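Local atomic coordinates of uncharacterized protein MG376 homolog (Mycoplasma pneumoniae, PDB entry 2HQL), a protein that probably binds single-stranded DNA through a small OB-fold domain, two copies of which associate into a dimer. Residues R10-W22 / T27-F39. Residues are numbered along the deposited sequence; the frame is centred on the assembly and turned at random.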
loop_
_atom_site.group_PDB
_atom_site.type_symbol
_atom_site.label_atom_id
_atom_site.label_comp_id
_atom_site.label_asym_id
_atom_site.label_seq_id
_atom_site.Cartn_x
_atom_site.Cartn_y
_atom_site.Cartn_z
ATOM N N ARG A 10 -4.671 3.369 -6.381
ATOM C CA ARG A 10 -5.481 2.156 -6.444
ATOM C C ARG A 10 -4.648 0.945 -5.999
ATOM O O ARG A 10 -3.474 0.817 -6.354
ATOM C CB ARG A 10 -6.028 1.965 -7.856
ATOM C CG ARG A 10 -6.974 3.079 -8.244
ATOM C CD ARG A 10 -7.724 2.820 -9.526
ATOM N NE ARG A 10 -8.453 1.555 -9.504
ATOM C CZ ARG A 10 -9.354 1.207 -10.417
ATOM N NH1 ARG A 10 -9.638 2.040 -11.410
ATOM N NH2 ARG A 10 -9.949 0.022 -10.358
ATOM N N VAL A 11 -5.265 0.073 -5.202
ATOM C CA VAL A 11 -4.608 -1.119 -4.670
ATOM C C VAL A 11 -5.504 -2.338 -4.852
ATOM O O VAL A 11 -6.707 -2.251 -4.646
ATOM C CB VAL A 11 -4.356 -0.976 -3.146
ATOM C CG1 VAL A 11 -3.491 -2.116 -2.630
ATOM C CG2 VAL A 11 -3.732 0.367 -2.853
ATOM N N PHE A 12 -4.913 -3.466 -5.234
ATOM C CA PHE A 12 -5.634 -4.727 -5.389
ATOM C C PHE A 12 -4.850 -5.721 -4.543
ATOM O O PHE A 12 -3.643 -5.904 -4.734
ATOM C CB PHE A 12 -5.649 -5.160 -6.849
ATOM C CG PHE A 12 -6.405 -4.226 -7.729
ATOM C CD1 PHE A 12 -7.720 -4.502 -8.083
ATOM C CD2 PHE A 12 -5.814 -3.051 -8.185
ATOM C CE1 PHE A 12 -8.437 -3.623 -8.870
ATOM C CE2 PHE A 12 -6.527 -2.157 -8.978
ATOM C CZ PHE A 12 -7.843 -2.445 -9.322
ATOM N N LEU A 13 -5.524 -6.367 -3.607
ATOM C CA LEU A 13 -4.820 -7.270 -2.721
ATOM C C LEU A 13 -5.706 -8.382 -2.207
ATOM O O LEU A 13 -6.920 -8.238 -2.150
ATOM C CB LEU A 13 -4.286 -6.463 -1.541
ATOM C CG LEU A 13 -3.310 -7.044 -0.525
ATOM C CD1 LEU A 13 -1.950 -7.298 -1.171
ATOM C CD2 LEU A 13 -3.186 -6.041 0.611
ATOM N N GLU A 14 -5.079 -9.485 -1.811
ATOM C CA GLU A 14 -5.782 -10.646 -1.281
ATOM C C GLU A 14 -4.977 -11.310 -0.171
ATOM O O GLU A 14 -3.756 -11.373 -0.230
ATOM C CB GLU A 14 -6.024 -11.671 -2.390
ATOM C CG GLU A 14 -6.222 -13.074 -1.841
ATOM C CD GLU A 14 -6.280 -14.138 -2.908
ATOM O OE1 GLU A 14 -5.688 -13.944 -3.994
ATOM O OE2 GLU A 14 -6.907 -15.184 -2.645
ATOM N N GLY A 15 -5.667 -11.814 0.840
ATOM C CA GLY A 15 -4.983 -12.491 1.921
ATOM C C GLY A 15 -5.965 -13.222 2.805
ATOM O O GLY A 15 -7.167 -13.234 2.537
ATOM N N GLU A 16 -5.450 -13.834 3.865
ATOM C CA GLU A 16 -6.279 -14.568 4.811
ATOM C C GLU A 16 -6.643 -13.682 5.999
ATOM O O GLU A 16 -5.770 -13.104 6.640
ATOM C CB GLU A 16 -5.532 -15.825 5.292
ATOM C CG GLU A 16 -5.992 -16.404 6.647
ATOM C CD GLU A 16 -7.030 -17.509 6.536
ATOM O OE1 GLU A 16 -6.707 -18.578 5.977
ATOM O OE2 GLU A 16 -8.168 -17.315 7.018
ATOM N N ILE A 17 -7.937 -13.575 6.281
ATOM C CA ILE A 17 -8.428 -12.780 7.401
ATOM C C ILE A 17 -7.833 -13.323 8.703
ATOM O O ILE A 17 -8.003 -14.505 9.034
ATOM C CB ILE A 17 -9.967 -12.850 7.476
ATOM C CG1 ILE A 17 -10.558 -12.469 6.111
ATOM C CG2 ILE A 17 -10.479 -11.951 8.597
ATOM C CD1 ILE A 17 -12.076 -12.566 6.011
ATOM N N GLU A 18 -7.145 -12.463 9.449
ATOM C CA GLU A 18 -6.501 -12.877 10.691
ATOM C C GLU A 18 -7.234 -12.451 11.962
ATOM O O GLU A 18 -7.188 -13.147 12.978
ATOM C CB GLU A 18 -5.072 -12.336 10.727
ATOM C CG GLU A 18 -4.161 -12.885 9.635
ATOM C CD GLU A 18 -3.883 -14.363 9.797
ATOM O OE1 GLU A 18 -3.482 -14.748 10.913
ATOM O OE2 GLU A 18 -4.054 -15.133 8.826
ATOM N N SER A 19 -7.893 -11.296 11.897
ATOM C CA SER A 19 -8.636 -10.740 13.016
ATOM C C SER A 19 -9.336 -9.502 12.495
ATOM O O SER A 19 -9.067 -9.067 11.381
ATOM C CB SER A 19 -7.689 -10.359 14.147
ATOM O OG SER A 19 -6.829 -9.319 13.742
ATOM N N SER A 20 -10.235 -8.933 13.291
ATOM C CA SER A 20 -10.963 -7.744 12.862
ATOM C C SER A 20 -11.751 -7.139 14.017
ATOM O O SER A 20 -12.007 -7.810 15.009
ATOM C CB SER A 20 -11.930 -8.105 11.729
ATOM O OG SER A 20 -12.956 -8.963 12.196
ATOM N N CYS A 21 -12.134 -5.869 13.892
ATOM C CA CYS A 21 -12.907 -5.221 14.946
ATOM C C CYS A 21 -13.543 -3.898 14.533
ATOM O O CYS A 21 -13.104 -3.243 13.588
ATOM C CB CYS A 21 -12.038 -4.995 16.191
ATOM S SG CYS A 21 -10.742 -3.755 16.019
ATOM N N TRP A 22 -14.579 -3.520 15.278
ATOM C CA TRP A 22 -15.321 -2.288 15.044
ATOM C C TRP A 22 -14.755 -1.133 15.854
ATOM O O TRP A 22 -14.338 -1.323 16.998
ATOM C CB TRP A 22 -16.797 -2.463 15.430
ATOM C CG TRP A 22 -17.611 -3.281 14.462
ATOM C CD1 TRP A 22 -17.957 -4.608 14.575
ATOM C CD2 TRP A 22 -18.206 -2.816 13.239
ATOM N NE1 TRP A 22 -18.733 -4.985 13.502
ATOM C CE2 TRP A 22 -18.901 -3.908 12.669
ATOM C CE3 TRP A 22 -18.215 -1.579 12.571
ATOM C CZ2 TRP A 22 -19.602 -3.801 11.462
ATOM C CZ3 TRP A 22 -18.911 -1.472 11.369
ATOM C CH2 TRP A 22 -19.597 -2.581 10.829
ATOM N N THR A 27 -18.153 3.486 13.206
ATOM C CA THR A 27 -17.956 4.306 12.012
ATOM C C THR A 27 -17.333 3.440 10.892
ATOM O O THR A 27 -17.572 3.661 9.700
ATOM C CB THR A 27 -16.969 5.447 12.305
ATOM O OG1 THR A 27 -17.089 5.858 13.678
ATOM C CG2 THR A 27 -17.234 6.619 11.380
ATOM N N GLY A 28 -16.519 2.464 11.297
ATOM C CA GLY A 28 -15.871 1.576 10.353
ATOM C C GLY A 28 -15.549 0.211 10.933
ATOM O O GLY A 28 -15.591 -0.002 12.145
ATOM N N PHE A 29 -15.229 -0.730 10.055
ATOM C CA PHE A 29 -14.881 -2.086 10.472
ATOM C C PHE A 29 -13.478 -2.386 9.976
ATOM O O PHE A 29 -13.197 -2.261 8.783
ATOM C CB PHE A 29 -15.856 -3.098 9.868
ATOM C CG PHE A 29 -15.699 -4.492 10.403
ATOM C CD1 PHE A 29 -15.922 -4.758 11.751
ATOM C CD2 PHE A 29 -15.359 -5.544 9.554
ATOM C CE1 PHE A 29 -15.816 -6.049 12.254
ATOM C CE2 PHE A 29 -15.247 -6.857 10.047
ATOM C CZ PHE A 29 -15.478 -7.108 11.401
ATOM N N LEU A 30 -12.601 -2.786 10.890
ATOM C CA LEU A 30 -11.231 -3.080 10.524
ATOM C C LEU A 30 -10.888 -4.543 10.542
ATOM O O LEU A 30 -11.155 -5.254 11.514
ATOM C CB LEU A 30 -10.252 -2.329 11.427
ATOM C CG LEU A 30 -10.071 -0.842 11.114
ATOM C CD1 LEU A 30 -11.276 -0.031 11.608
ATOM C CD2 LEU A 30 -8.779 -0.370 11.777
ATOM N N VAL A 31 -10.270 -4.965 9.447
ATOM C CA VAL A 31 -9.838 -6.337 9.261
ATOM C C VAL A 31 -8.317 -6.376 9.042
ATOM O O VAL A 31 -7.733 -5.462 8.458
ATOM C CB VAL A 31 -10.574 -6.982 8.046
ATOM C CG1 VAL A 31 -10.029 -8.397 7.774
ATOM C CG2 VAL A 31 -12.078 -7.032 8.324
ATOM N N THR A 32 -7.678 -7.422 9.551
ATOM C CA THR A 32 -6.246 -7.591 9.381
ATOM C C THR A 32 -6.009 -8.864 8.589
ATOM O O THR A 32 -6.422 -9.959 8.993
ATOM C CB THR A 32 -5.519 -7.661 10.715
ATOM O OG1 THR A 32 -5.568 -6.371 11.334
ATOM C CG2 THR A 32 -4.059 -8.048 10.503
ATOM N N ILE A 33 -5.332 -8.683 7.457
ATOM C CA ILE A 33 -5.039 -9.735 6.491
ATOM C C ILE A 33 -3.572 -10.173 6.467
ATOM O O ILE A 33 -2.668 -9.388 6.731
ATOM C CB ILE A 33 -5.418 -9.241 5.068
ATOM C CG1 ILE A 33 -6.836 -8.672 5.061
ATOM C CG2 ILE A 33 -5.304 -10.345 4.078
ATOM C CD1 ILE A 33 -7.911 -9.620 5.511
ATOM N N LYS A 34 -3.359 -11.440 6.130
ATOM C CA LYS A 34 -2.027 -12.025 6.017
ATOM C C LYS A 34 -1.823 -12.472 4.572
ATOM O O LYS A 34 -2.710 -13.075 3.966
ATOM C CB LYS A 34 -1.893 -13.256 6.919
ATOM C CG LYS A 34 -0.646 -14.104 6.618
ATOM C CD LYS A 34 -0.616 -15.444 7.371
ATOM C CE LYS A 34 -1.687 -16.420 6.875
ATOM N NZ LYS A 34 -1.637 -17.740 7.593
ATOM N N GLN A 35 -0.658 -12.167 4.016
ATOM C CA GLN A 35 -0.334 -12.585 2.657
ATOM C C GLN A 35 1.009 -13.277 2.776
ATOM O O GLN A 35 1.904 -12.744 3.420
ATOM C CB GLN A 35 -0.213 -11.380 1.714
ATOM C CG GLN A 35 -0.085 -11.781 0.247
ATOM C CD GLN A 35 -0.129 -10.610 -0.715
ATOM O OE1 GLN A 35 0.876 -9.924 -0.939
ATOM N NE2 GLN A 35 -1.303 -10.369 -1.287
ATOM N N MET A 36 1.158 -14.455 2.174
ATOM C CA MET A 36 2.431 -15.178 2.255
ATOM C C MET A 36 3.572 -14.475 1.520
ATOM O O MET A 36 3.390 -13.897 0.449
ATOM C CB MET A 36 2.265 -16.610 1.742
ATOM C CG MET A 36 1.198 -17.408 2.504
ATOM S SD MET A 36 1.313 -17.204 4.311
ATOM C CE MET A 36 2.866 -18.037 4.672
ATOM N N ARG A 37 4.754 -14.545 2.124
ATOM C CA ARG A 37 5.959 -13.901 1.626
ATOM C C ARG A 37 7.122 -14.893 1.725
ATOM O O ARG A 37 7.109 -15.807 2.547
ATOM C CB ARG A 37 6.251 -12.671 2.506
ATOM C CG ARG A 37 7.475 -11.823 2.160
ATOM C CD ARG A 37 7.259 -10.984 0.907
ATOM N NE ARG A 37 8.253 -9.922 0.792
ATOM C CZ ARG A 37 8.290 -8.850 1.581
ATOM N NH1 ARG A 37 7.379 -8.697 2.532
ATOM N NH2 ARG A 37 9.257 -7.945 1.446
ATOM N N PHE A 38 8.116 -14.717 0.863
ATOM C CA PHE A 38 9.313 -15.548 0.875
ATOM C C PHE A 38 10.477 -14.649 1.238
ATOM O O PHE A 38 10.382 -13.429 1.161
ATOM C CB PHE A 38 9.582 -16.167 -0.512
ATOM C CG PHE A 38 8.892 -17.483 -0.732
ATOM C CD1 PHE A 38 9.368 -18.645 -0.122
ATOM C CD2 PHE A 38 7.726 -17.547 -1.486
ATOM C CE1 PHE A 38 8.686 -19.855 -0.257
ATOM C CE2 PHE A 38 7.028 -18.749 -1.630
ATOM C CZ PHE A 38 7.510 -19.911 -1.011
ATOM N N PHE A 39 11.558 -15.272 1.670
ATOM C CA PHE A 39 12.802 -14.586 1.974
ATOM C C PHE A 39 13.835 -15.666 1.746
ATOM O O PHE A 39 14.193 -16.384 2.671
ATOM C CB PHE A 39 12.884 -14.124 3.419
ATOM C CG PHE A 39 14.218 -13.484 3.758
ATOM C CD1 PHE A 39 14.466 -12.154 3.437
ATOM C CD2 PHE A 39 15.252 -14.241 4.316
ATOM C CE1 PHE A 39 15.724 -11.581 3.662
ATOM C CE2 PHE A 39 16.517 -13.684 4.546
ATOM C CZ PHE A 39 16.756 -12.352 4.218
#
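With CG of Trp22 beside its own backbone N (chi1 -74°) and CG of Phe29 swung opposite its N (chi1 -171°), this non-hydrogen-bonded pair, both side chains on one face of the sheet, steers its rings onto one another. The two side chains then cross at nearly a right angle. Phe29 CB sits over the indole's six-membered ring, 3.8 Å from its centroid, a CH-pi contact, while the phenyl leans obliquely across the five-membered ring with the planes 49° apart. Helix 54-64 closes in here, and Glu61 takes the hydrogen bond of Trp22 NE1. Farther along the same face, Ile17 sends its CG2 methyl to Val31 CG1 (3.7 Å) and its CG1 to Ile33 CD1 (3.9 Å).

At the bulge, Glu18 points toward the neighbouring strand and meets Lys34, whose side chain is on the opposite face to Ile17. Glu18 bends at chi2 and crosses the Lys34 chain obliquely, OE2 resting against its CB and CE. Glu18 OE2 is 3.8 Å from Lys34 NZ, so the salt bridge is long. The register slips beneath this pair: Glu18 N donates to Thr32 O at 2.6 Å, almost straight down the carbonyl, but the N-H of Thr32 turns to Ser19 O (2.8 Å). Glu18 and Ser19 therefore share Thr32 as partner. Beyond the slip, Glu16 and Lys34 exchange backbone hydrogen bonds; then the strands diverge, residues 10-13 pairing with a strand of the second subunit and Gln35 OE1 bonding Asn9 of that subunit. A classic beta bulge in the hairpin of the first two strands, with its apolar face against the helix and the other strands, fits the strongly coiled sheet of an OB fold.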